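Local atomic coordinates of extracellular ligand-binding receptor (Rhodopseudomonas palustris, PDB entry 4F06), a protein that binds p-hydroxybenzoic acid and probably delivers such lignin-derived benzoate compounds to an ABC transporter for uptake. Residues G9-M14 with R50-P55; G16-F21 with A204-L209. All blocks are in the same frame, centred on the assembly; numbering follows the deposited sequence.

Interaction 1. Residues G9-M14 with R50-P55; sequences GVIGTM and RDEVSP. With SO4 (sulfate ion), chain H.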
loop_
_atom_site.group_PDB
_atom_site.type_symbol
_atom_site.label_atom_id
_atom_site.label_comp_id
_atom_site.label_asym_id
_atom_site.label_seq_id
_atom_site.Cartn_x
_atom_site.Cartn_y
_atom_site.Cartn_z
ATOM N N GLY A 9 17.466 7.305 3.879
ATOM C CA GLY A 9 17.667 6.310 2.799
ATOM C C GLY A 9 16.343 5.678 2.428
ATOM O O GLY A 9 15.664 5.101 3.269
ATOM N N VAL A 10 15.951 5.831 1.153
ATOM C CA VAL A 10 14.682 5.317 0.663
ATOM C C VAL A 10 14.958 4.124 -0.225
ATOM O O VAL A 10 15.657 4.259 -1.254
ATOM C CB VAL A 10 13.946 6.398 -0.148
ATOM C CG1 VAL A 10 12.613 5.846 -0.640
ATOM C CG2 VAL A 10 13.698 7.670 0.686
ATOM N N ILE A 11 14.424 2.970 0.146
ATOM C CA ILE A 11 14.585 1.771 -0.690
ATOM C C ILE A 11 13.233 1.550 -1.373
ATOM O O ILE A 11 12.186 1.498 -0.727
ATOM C CB ILE A 11 14.959 0.553 0.194
ATOM C CG1 ILE A 11 16.349 0.773 0.845
ATOM C CG2 ILE A 11 14.900 -0.751 -0.656
ATOM C CD1 ILE A 11 16.636 -0.210 1.957
ATOM N N GLY A 12 13.245 1.420 -2.699
ATOM C CA GLY A 12 11.983 1.188 -3.426
ATOM C C GLY A 12 12.260 0.592 -4.755
ATOM O O GLY A 12 13.426 0.457 -5.143
ATOM N N THR A 13 11.201 0.229 -5.461
ATOM C CA THR A 13 11.353 -0.382 -6.780
ATOM C C THR A 13 11.537 0.740 -7.793
ATOM O O THR A 13 10.579 1.271 -8.348
ATOM C CB THR A 13 10.141 -1.291 -7.090
ATOM O OG1 THR A 13 8.935 -0.551 -6.849
ATOM C CG2 THR A 13 10.145 -2.512 -6.211
HETATM N N MSE A 14 12.797 1.138 -7.992
HETATM C CA MSE A 14 13.121 2.317 -8.805
HETATM C C MSE A 14 13.264 2.003 -10.278
HETATM O O MSE A 14 13.270 2.911 -11.108
HETATM C CB MSE A 14 14.404 2.995 -8.332
HETATM C CG MSE A 14 14.450 3.327 -6.829
HETATM SE SE MSE A 14 12.925 4.288 -6.059
HETATM C CE MSE A 14 13.147 5.873 -6.949
ATOM N N ARG A 50 17.612 4.006 -3.249
ATOM C CA ARG A 50 18.274 2.771 -3.649
ATOM C C ARG A 50 17.205 1.814 -4.174
ATOM O O ARG A 50 16.027 1.869 -3.770
ATOM C CB ARG A 50 18.986 2.146 -2.436
ATOM C CG ARG A 50 20.144 2.964 -1.873
ATOM C CD ARG A 50 21.279 3.084 -2.894
ATOM N NE ARG A 50 22.421 3.866 -2.380
ATOM C CZ ARG A 50 22.665 5.134 -2.669
ATOM N NH1 ARG A 50 21.840 5.809 -3.470
ATOM N NH2 ARG A 50 23.750 5.724 -2.156
ATOM N N ASP A 51 17.617 0.900 -5.056
ATOM C CA ASP A 51 16.663 0.123 -5.851
ATOM C C ASP A 51 16.498 -1.317 -5.342
ATOM O O ASP A 51 17.367 -2.179 -5.481
ATOM C CB ASP A 51 17.157 0.161 -7.303
ATOM C CG ASP A 51 16.190 -0.405 -8.292
ATOM O OD1 ASP A 51 15.024 -0.778 -7.952
ATOM O OD2 ASP A 51 16.619 -0.450 -9.466
ATOM N N GLU A 52 15.320 -1.538 -4.788
ATOM C CA GLU A 52 14.895 -2.797 -4.294
ATOM C C GLU A 52 14.666 -3.867 -5.382
ATOM O O GLU A 52 14.854 -5.089 -5.122
ATOM C CB GLU A 52 13.569 -2.417 -3.605
ATOM C CG GLU A 52 12.755 -3.513 -3.087
ATOM C CD GLU A 52 11.505 -3.051 -2.329
ATOM O OE1 GLU A 52 11.254 -1.809 -2.161
ATOM O OE2 GLU A 52 10.794 -3.950 -1.940
ATOM N N VAL A 53 14.213 -3.419 -6.548
ATOM C CA VAL A 53 13.959 -4.262 -7.764
ATOM C C VAL A 53 12.809 -5.309 -7.657
ATOM O O VAL A 53 11.852 -5.262 -8.436
ATOM C CB VAL A 53 15.250 -4.936 -8.312
ATOM C CG1 VAL A 53 14.935 -5.649 -9.642
ATOM C CG2 VAL A 53 16.346 -3.909 -8.527
ATOM N N SER A 54 12.934 -6.251 -6.736
ATOM C CA SER A 54 12.066 -7.420 -6.711
ATOM C C SER A 54 12.103 -7.980 -5.279
ATOM O O SER A 54 12.894 -7.512 -4.465
ATOM C CB SER A 54 12.560 -8.489 -7.717
ATOM O OG SER A 54 13.781 -9.063 -7.275
ATOM N N PRO A 55 11.288 -9.001 -4.996
ATOM C CA PRO A 55 11.390 -9.699 -3.697
ATOM C C PRO A 55 12.765 -10.397 -3.598
ATOM O O PRO A 55 13.013 -11.408 -4.276
ATOM C CB PRO A 55 10.221 -10.698 -3.736
ATOM C CG PRO A 55 9.231 -10.090 -4.726
ATOM C CD PRO A 55 10.131 -9.495 -5.789
HETATM S S SO4 H . 23.427 9.163 -4.122
HETATM O O1 SO4 H . 24.242 9.512 -5.315
HETATM O O2 SO4 H . 24.247 8.320 -3.204
HETATM O O3 SO4 H . 23.040 10.414 -3.408
HETATM O O4 SO4 H . 22.184 8.437 -4.522
#
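Arg50 lies between Val10 and Gly12 on the neighbouring parallel strand, in the first beta-alpha-beta crossover of the lobe, its N donating to Val10 O (2.8 Å) and its O accepting from Gly12 N (3.0 Å). The pairing runs one step further, with Glu52 N bonded to Gly12 O (2.8 Å). With CG anti to its own N (chi1 -171°), Asp51 brings OD1 to 2.9 Å from Met14 N. The N-H comes from above the carboxylate plane and the bond is bent, at 144°. OD1 also accepts a weak bond from Val53 N, bridging the two segments where they leave the sheet. Met14, a selenomethionine, rests CB against Asp51 CG (3.8 Å), while its bent chain carries the selenium away. On the face of the sheet that carries Ile11, its CG2 meets Glu52 CB at 3.6 Å, the two side chains crossing at about a right angle. The extended Glu52 chain passes its carboxylate alongside Gly12 and Thr13 CG2, OE1 being 3.3 Å from Gly12 CA.

A second shell fixes these groups: Ser15 OG bonds Asp51 OD2, while Glu52 OE1 takes Tyr80 N and OE2 takes Phe81 N and Asn84 ND2. Arg50 NE forms a salt bridge with Glu66, and NH1 and NH2 grip two oxygens of a sulfate, probably from the crystallisation liquor, at the guanidinium edge. An alanine in place of Asp51 would probably leave Met14 N without its acceptor and let the backbone turn after strand 5-12 drift from segment 50-55. The buried Glu52 carboxylate, met by three N-H donors, is likely to remain charged, and through Tyr80 and Phe81 it probably helps to position two residues of the ligand pocket.

Interaction 2. Residues G16-F21 with A204-L209; sequences GPYALF and AGPPTL. With PHB (p-hydroxybenzoic acid), chain B.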
loop_
_atom_site.group_PDB
_atom_site.type_symbol
_atom_site.label_atom_id
_atom_site.label_comp_id
_atom_site.label_asym_id
_atom_site.label_seq_id
_atom_site.Cartn_x
_atom_site.Cartn_y
_atom_site.Cartn_z
ATOM N N GLY A 16 12.750 -1.581 -13.312
ATOM C CA GLY A 16 12.176 -2.878 -13.510
ATOM C C GLY A 16 10.659 -2.843 -13.603
ATOM O O GLY A 16 10.057 -1.780 -13.721
ATOM N N PRO A 17 10.006 -4.001 -13.481
ATOM C CA PRO A 17 8.576 -4.113 -13.732
ATOM C C PRO A 17 7.740 -3.255 -12.780
ATOM O O PRO A 17 6.607 -2.875 -13.135
ATOM C CB PRO A 17 8.310 -5.603 -13.579
ATOM C CG PRO A 17 9.654 -6.281 -13.692
ATOM C CD PRO A 17 10.695 -5.301 -13.372
ATOM N N TYR A 18 8.247 -3.022 -11.562
ATOM C CA TYR A 18 7.514 -2.259 -10.535
ATOM C C TYR A 18 8.052 -0.836 -10.407
ATOM O O TYR A 18 7.759 -0.153 -9.403
ATOM C CB TYR A 18 7.632 -3.006 -9.179
ATOM C CG TYR A 18 7.009 -4.383 -9.255
ATOM C CD1 TYR A 18 5.640 -4.579 -8.998
ATOM C CD2 TYR A 18 7.793 -5.518 -9.550
ATOM C CE1 TYR A 18 5.068 -5.860 -9.064
ATOM C CE2 TYR A 18 7.242 -6.785 -9.638
ATOM C CZ TYR A 18 5.874 -6.956 -9.389
ATOM O OH TYR A 18 5.254 -8.190 -9.432
ATOM N N ALA A 19 8.753 -0.335 -11.425
ATOM C CA ALA A 19 9.423 0.964 -11.349
ATOM C C ALA A 19 8.477 2.098 -11.014
ATOM O O ALA A 19 8.881 3.046 -10.334
ATOM C CB ALA A 19 10.114 1.272 -12.664
ATOM N N LEU A 20 7.230 2.049 -11.477
ATOM C CA LEU A 20 6.357 3.184 -11.192
ATOM C C LEU A 20 6.137 3.371 -9.714
ATOM O O LEU A 20 5.970 4.478 -9.229
ATOM C CB LEU A 20 5.003 2.987 -11.904
ATOM C CG LEU A 20 4.080 4.236 -11.863
ATOM C CD1 LEU A 20 4.776 5.534 -12.343
ATOM C CD2 LEU A 20 2.918 3.971 -12.799
ATOM N N PHE A 21 6.116 2.267 -8.959
ATOM C CA PHE A 21 5.830 2.351 -7.523
ATOM C C PHE A 21 6.955 2.995 -6.737
ATOM O O PHE A 21 6.685 3.710 -5.737
ATOM C CB PHE A 21 5.424 0.996 -6.966
ATOM C CG PHE A 21 4.203 0.503 -7.672
ATOM C CD1 PHE A 21 2.951 1.038 -7.338
ATOM C CD2 PHE A 21 4.304 -0.399 -8.753
ATOM C CE1 PHE A 21 1.822 0.657 -8.065
ATOM C CE2 PHE A 21 3.154 -0.769 -9.474
ATOM C CZ PHE A 21 1.926 -0.229 -9.125
ATOM N N ALA A 204 0.514 -4.812 -6.719
ATOM C CA ALA A 204 0.251 -3.924 -7.866
ATOM C C ALA A 204 1.439 -3.926 -8.804
ATOM O O ALA A 204 2.599 -3.843 -8.409
ATOM C CB ALA A 204 -0.026 -2.546 -7.354
ATOM N N GLY A 205 1.151 -4.068 -10.098
ATOM C CA GLY A 205 2.171 -4.211 -11.138
ATOM C C GLY A 205 1.716 -5.213 -12.163
ATOM O O GLY A 205 0.511 -5.471 -12.303
ATOM N N PRO A 206 2.673 -5.826 -12.874
ATOM C CA PRO A 206 2.280 -6.787 -13.922
ATOM C C PRO A 206 1.324 -7.905 -13.459
ATOM O O PRO A 206 0.399 -8.264 -14.210
ATOM C CB PRO A 206 3.618 -7.363 -14.388
ATOM C CG PRO A 206 4.545 -6.172 -14.226
ATOM C CD PRO A 206 4.126 -5.535 -12.913
ATOM N N PRO A 207 1.459 -8.423 -12.211
ATOM C CA PRO A 207 0.542 -9.514 -11.845
ATOM C C PRO A 207 -0.921 -9.066 -11.831
ATOM O O PRO A 207 -1.809 -9.810 -12.287
ATOM C CB PRO A 207 0.989 -9.880 -10.416
ATOM C CG PRO A 207 2.475 -9.547 -10.441
ATOM C CD PRO A 207 2.507 -8.229 -11.180
ATOM N N THR A 208 -1.197 -7.859 -11.306
ATOM C CA THR A 208 -2.574 -7.383 -11.269
ATOM C C THR A 208 -3.128 -7.111 -12.657
ATOM O O THR A 208 -4.313 -7.384 -12.926
ATOM C CB THR A 208 -2.696 -6.179 -10.323
ATOM O OG1 THR A 208 -1.739 -5.158 -10.649
ATOM C CG2 THR A 208 -2.432 -6.584 -8.864
ATOM N N LEU A 209 -2.305 -6.555 -13.530
ATOM C CA LEU A 209 -2.769 -6.313 -14.881
ATOM C C LEU A 209 -3.130 -7.648 -15.569
ATOM O O LEU A 209 -4.159 -7.780 -16.253
ATOM C CB LEU A 209 -1.694 -5.571 -15.684
ATOM C CG LEU A 209 -2.202 -5.117 -17.084
ATOM C CD1 LEU A 209 -3.352 -4.123 -16.957
ATOM C CD2 LEU A 209 -1.099 -4.439 -17.864
HETATM C "C1'" PHB B . 3.728 -6.343 -0.116
HETATM O "O1'" PHB B . 3.503 -6.214 1.096
HETATM O "O2'" PHB B . 4.636 -7.121 -0.569
HETATM C C1 PHB B . 2.852 -5.598 -1.073
HETATM C C2 PHB B . 1.550 -5.217 -0.693
HETATM C C3 PHB B . 0.725 -4.578 -1.586
HETATM C C4 PHB B . 1.148 -4.333 -2.876
HETATM C C5 PHB B . 2.416 -4.706 -3.270
HETATM C C6 PHB B . 3.275 -5.351 -2.388
HETATM O O4 PHB B . 0.358 -3.754 -3.803
#
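Tyr18 and Gly205 bring their backbones to a CA-CA distance of 5.7 Å across the cleft between the two lobes of this type I periplasmic binding protein fold. Gly16-Ala19 is a type I beta turn leading into helix 19-36, and Gly205 is the N-cap of helix 206-217, so two helix starts face each other. With CG anti to its carbonyl carbon (chi1 -62°), Tyr18 swings its ring over to Gly205, CE1 coming within 3.9 Å of the CA, where a beta carbon would collide with the ring. Pro206 CD lies over one face of that ring in a CH-pi contact, 4.3 Å from the centroid and offset toward the rim, while Ala204 O sits in the ring plane at the edge, 3.2 Å from CD1. The tip of Tyr18 reaches the tip of Pro207, OH lying 3.3 Å from CG. Phe21 puts CZ 3.5 Å from Ala204 CB, and its ring also meets Tyr80, whose OH bonds Ala204 O. The phenolic end of the bound p-hydroxybenzoic acid is reached from here: Ala204 N donates to its O4 at 3.1 Å, with a nearly straight N-H...O angle of 176°.

From the N terminus the chain runs up strand 5-12 through 9-14, turns at 16-21 into helix 19-36, which carries it back, and then follows strand 43-51, parallel to the first, to 50-55, where interaction 1 closes a loop of 35 residues within one lobe. Interaction 2 closes a far longer loop, from 16-21 to 204-209 in the other lobe, where strand 197-201 leads into helix 206-217. The segments alternate along the chain, so the two closures cross. They touch where Thr13 OG1 probably hydrogen-bonds Tyr18 O. The turn held by interaction 1 at the C-terminal ends of strands 5-12 and 43-51 continues into the Gly16-Ala19 turn, from which interaction 2 reaches the other lobe.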